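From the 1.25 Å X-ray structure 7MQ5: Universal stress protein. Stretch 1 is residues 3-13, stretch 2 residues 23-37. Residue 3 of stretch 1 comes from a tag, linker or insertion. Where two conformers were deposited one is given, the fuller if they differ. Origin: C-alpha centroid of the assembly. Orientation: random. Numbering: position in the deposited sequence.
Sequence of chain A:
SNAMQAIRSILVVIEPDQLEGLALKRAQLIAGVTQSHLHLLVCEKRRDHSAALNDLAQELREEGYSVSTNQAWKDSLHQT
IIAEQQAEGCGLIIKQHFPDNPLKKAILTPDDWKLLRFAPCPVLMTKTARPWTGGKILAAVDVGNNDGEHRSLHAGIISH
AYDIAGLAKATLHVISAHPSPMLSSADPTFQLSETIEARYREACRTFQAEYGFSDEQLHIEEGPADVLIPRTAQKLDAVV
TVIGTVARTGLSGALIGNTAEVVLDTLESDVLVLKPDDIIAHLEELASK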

# COMPACT_ATOMS: atom_id res chain seq x y z
N ALA A 3 -3.80 -0.04 12.78
CA ALA A 3 -2.74 0.71 12.07
C ALA A 3 -3.28 1.91 11.29
O ALA A 3 -2.62 2.94 11.23
CB ALA A 3 -2.00 -0.23 11.15
N MSE A 4 -4.47 1.77 10.69
CA MSE A 4 -5.01 2.86 9.89
C MSE A 4 -5.52 3.99 10.79
O MSE A 4 -5.34 5.15 10.47
CB MSE A 4 -6.13 2.38 8.95
CG MSE A 4 -5.70 1.35 7.92
SE MSE A 4 -4.46 2.03 6.56
CE MSE A 4 -4.69 3.95 6.43
N GLN A 5 -6.15 3.64 11.92
CA GLN A 5 -6.66 4.65 12.83
C GLN A 5 -5.49 5.49 13.38
O GLN A 5 -5.70 6.70 13.65
CB GLN A 5 -7.44 4.02 13.99
CG GLN A 5 -7.92 5.03 15.04
CD GLN A 5 -8.91 6.03 14.49
OE1 GLN A 5 -9.86 5.67 13.80
NE2 GLN A 5 -8.72 7.29 14.82
N ALA A 6 -4.30 4.90 13.49
CA ALA A 6 -3.12 5.59 14.05
C ALA A 6 -2.52 6.58 13.04
O ALA A 6 -1.66 7.38 13.45
CB ALA A 6 -2.10 4.57 14.51
N ILE A 7 -2.93 6.52 11.77
CA ILE A 7 -2.38 7.48 10.75
C ILE A 7 -3.16 8.78 10.89
O ILE A 7 -4.37 8.79 10.58
CB ILE A 7 -2.43 6.89 9.34
CG1 ILE A 7 -1.52 5.65 9.26
CG2 ILE A 7 -2.05 7.95 8.32
CD1 ILE A 7 -1.67 4.83 8.00
N ARG A 8 -2.49 9.83 11.35
CA ARG A 8 -3.23 11.09 11.65
C ARG A 8 -3.21 12.07 10.48
O ARG A 8 -3.97 13.03 10.55
CB ARG A 8 -2.74 11.68 12.97
CG ARG A 8 -2.86 10.70 14.14
CD ARG A 8 -4.15 9.91 14.16
NE ARG A 8 -5.32 10.78 14.19
CZ ARG A 8 -6.54 10.46 13.76
NH1 ARG A 8 -6.77 9.27 13.23
NH2 ARG A 8 -7.52 11.34 13.84
N SER A 9 -2.36 11.87 9.47
CA SER A 9 -2.47 12.72 8.26
C SER A 9 -2.10 11.89 7.04
O SER A 9 -1.20 11.01 7.12
CB SER A 9 -1.70 14.02 8.36
OG SER A 9 -0.30 13.81 8.32
N ILE A 10 -2.83 12.14 5.97
CA ILE A 10 -2.67 11.43 4.68
C ILE A 10 -2.32 12.44 3.60
O ILE A 10 -3.02 13.46 3.47
CB ILE A 10 -3.97 10.70 4.34
CG1 ILE A 10 -4.35 9.69 5.42
CG2 ILE A 10 -3.88 10.07 2.96
CD1 ILE A 10 -5.71 9.07 5.23
N LEU A 11 -1.24 12.16 2.88
CA LEU A 11 -0.89 12.97 1.69
C LEU A 11 -1.66 12.41 0.50
O LEU A 11 -1.51 11.20 0.19
CB LEU A 11 0.62 12.91 1.46
CG LEU A 11 1.11 13.73 0.27
CD1 LEU A 11 0.82 15.21 0.48
CD2 LEU A 11 2.60 13.49 0.04
N VAL A 12 -2.48 13.24 -0.13
CA VAL A 12 -3.30 12.84 -1.29
C VAL A 12 -2.73 13.53 -2.52
O VAL A 12 -2.76 14.77 -2.59
CB VAL A 12 -4.78 13.20 -1.09
CG1 VAL A 12 -5.63 12.64 -2.21
CG2 VAL A 12 -5.30 12.77 0.27
N VAL A 13 -2.20 12.75 -3.45
CA VAL A 13 -1.67 13.32 -4.71
C VAL A 13 -2.85 13.56 -5.65
O VAL A 13 -3.52 12.59 -6.03
CB VAL A 13 -0.61 12.41 -5.33
CG1 VAL A 13 -0.09 12.99 -6.63
CG2 VAL A 13 0.52 12.17 -4.35
N ALA A 23 -7.49 8.79 -5.97
CA ALA A 23 -6.70 9.04 -4.74
C ALA A 23 -7.57 9.74 -3.69
O ALA A 23 -7.60 9.31 -2.52
CB ALA A 23 -5.45 9.82 -5.04
N LEU A 24 -8.28 10.78 -4.10
CA LEU A 24 -9.13 11.51 -3.13
C LEU A 24 -10.31 10.64 -2.69
O LEU A 24 -10.72 10.74 -1.54
CB LEU A 24 -9.61 12.83 -3.74
CG LEU A 24 -10.42 13.72 -2.81
CD1 LEU A 24 -9.67 14.05 -1.52
CD2 LEU A 24 -10.81 14.99 -3.56
N LYS A 25 -10.87 9.82 -3.59
CA LYS A 25 -12.00 8.95 -3.15
C LYS A 25 -11.53 8.00 -2.05
O LYS A 25 -12.24 7.85 -1.03
CB LYS A 25 -12.59 8.20 -4.35
CG LYS A 25 -13.44 9.07 -5.27
CD LYS A 25 -14.00 8.33 -6.47
CE LYS A 25 -15.05 9.14 -7.20
NZ LYS A 25 -16.24 9.36 -6.35
N ARG A 26 -10.38 7.35 -2.22
CA ARG A 26 -9.92 6.44 -1.15
C ARG A 26 -9.64 7.25 0.13
O ARG A 26 -9.97 6.77 1.22
CB ARG A 26 -8.63 5.69 -1.50
CG ARG A 26 -8.64 4.92 -2.80
CD ARG A 26 -9.87 4.12 -3.08
NE ARG A 26 -9.62 3.17 -4.15
CZ ARG A 26 -10.56 2.53 -4.82
NH1 ARG A 26 -10.21 1.64 -5.73
NH2 ARG A 26 -11.83 2.79 -4.60
N ALA A 27 -9.05 8.44 -0.01
CA ALA A 27 -8.73 9.27 1.18
C ALA A 27 -10.01 9.63 1.93
O ALA A 27 -10.01 9.59 3.17
CB ALA A 27 -7.98 10.50 0.74
N GLN A 28 -11.07 9.98 1.19
CA GLN A 28 -12.36 10.34 1.85
C GLN A 28 -12.94 9.12 2.57
O GLN A 28 -13.49 9.27 3.67
CB GLN A 28 -13.37 10.86 0.82
CG GLN A 28 -13.08 12.27 0.33
CD GLN A 28 -14.02 12.59 -0.79
OE1 GLN A 28 -13.85 12.13 -1.92
NE2 GLN A 28 -15.07 13.33 -0.48
N LEU A 29 -12.82 7.94 1.98
CA LEU A 29 -13.38 6.74 2.64
C LEU A 29 -12.62 6.49 3.95
O LEU A 29 -13.26 6.31 4.99
CB LEU A 29 -13.28 5.53 1.71
CG LEU A 29 -13.90 4.25 2.27
CD1 LEU A 29 -15.41 4.38 2.36
CD2 LEU A 29 -13.53 3.05 1.41
N ILE A 30 -11.29 6.51 3.87
CA ILE A 30 -10.46 6.23 5.07
C ILE A 30 -10.72 7.30 6.14
O ILE A 30 -11.05 6.94 7.28
CB ILE A 30 -8.98 6.16 4.67
CG1 ILE A 30 -8.69 4.99 3.73
CG2 ILE A 30 -8.10 6.12 5.91
CD1 ILE A 30 -7.38 5.13 2.98
N ALA A 31 -10.59 8.57 5.77
CA ALA A 31 -10.68 9.66 6.77
C ALA A 31 -12.11 9.81 7.29
O ALA A 31 -12.28 10.35 8.40
CB ALA A 31 -10.15 10.95 6.18
N GLY A 32 -13.10 9.34 6.53
CA GLY A 32 -14.50 9.41 7.01
C GLY A 32 -14.67 8.56 8.26
O GLY A 32 -15.57 8.88 9.07
N VAL A 33 -13.83 7.54 8.41
CA VAL A 33 -13.84 6.63 9.59
C VAL A 33 -12.75 7.03 10.59
O VAL A 33 -13.07 7.15 11.78
CB VAL A 33 -13.67 5.16 9.14
CG1 VAL A 33 -13.46 4.23 10.32
CG2 VAL A 33 -14.86 4.71 8.31
N THR A 34 -11.53 7.29 10.12
CA THR A 34 -10.40 7.53 11.06
C THR A 34 -10.27 8.99 11.52
O THR A 34 -9.57 9.23 12.52
CB THR A 34 -9.07 7.10 10.44
OG1 THR A 34 -8.76 8.02 9.40
CG2 THR A 34 -9.11 5.68 9.92
N GLN A 35 -10.99 9.91 10.86
CA GLN A 35 -10.95 11.38 11.15
C GLN A 35 -9.52 11.91 10.96
O GLN A 35 -9.18 12.95 11.56
CB GLN A 35 -11.51 11.68 12.54
CG GLN A 35 -12.95 11.24 12.70
CD GLN A 35 -13.58 11.72 13.99
OE1 GLN A 35 -12.90 12.12 14.93
NE2 GLN A 35 -14.90 11.67 14.03
N SER A 36 -8.74 11.24 10.11
CA SER A 36 -7.37 11.68 9.74
C SER A 36 -7.43 12.99 8.96
O SER A 36 -8.46 13.25 8.29
CB SER A 36 -6.67 10.63 8.91
OG SER A 36 -5.40 11.08 8.44
N HIS A 37 -6.36 13.76 9.05
CA HIS A 37 -6.24 15.01 8.27
C HIS A 37 -5.88 14.64 6.83
O HIS A 37 -5.14 13.65 6.63
CB HIS A 37 -5.14 15.86 8.89
CG HIS A 37 -4.91 17.12 8.13
ND1 HIS A 37 -5.73 18.22 8.28
CD2 HIS A 37 -3.99 17.43 7.21
CE1 HIS A 37 -5.30 19.16 7.45
NE2 HIS A 37 -4.25 18.70 6.78
O HOH W 1 -6.19 7.23 8.86

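Two backbone hydrogen bonds set the register. His37 N donates to Arg8 O (2.9 Å, 170° at the hydrogen) and Ile10 N donates to His37 O (2.8 Å, 156°), so His37 is bracketed by the residues flanking Ser9. This is a parallel bridge, with Ser9 and His37 CA atoms 4.4 Å apart and both side chains on the same face of the sheet.

The second polar site is the carbonyl of Thr34, where the helix ends. Arg8 CB points away from stretch 2, but three m rotamers fold the side chain back, and NH1 and NH2 both donate to Thr34 O (2.9 and 3.2 Å). That oxygen lies near the guanidinium plane, as in-plane N-H donors require, while Ser36 CA covers one face. Gln5 NE2 adds a weak bond to Thr34 O (3.1 Å, 133°), and Arg8 NH1 also reaches Gln5 O (2.8 Å), tying the arginine to the type I turn (Met4 to Ile7) that precedes it. A water accepts from Thr34 OG1 (2.7 Å) and donates to Met4 O and Ile7 O.

Between strand and helix, the side-chain packing is mainly apolar. The strand runs nearly antiparallel to the helix (156°), their axes approaching to 8.1 Å. Val12 CG2 lies 3.5 Å from Ala27 CB, and Ile30 CG2 meets Ile10 CD1 at 3.9 Å and selenomethionine Met4 CE at 4.1 Å.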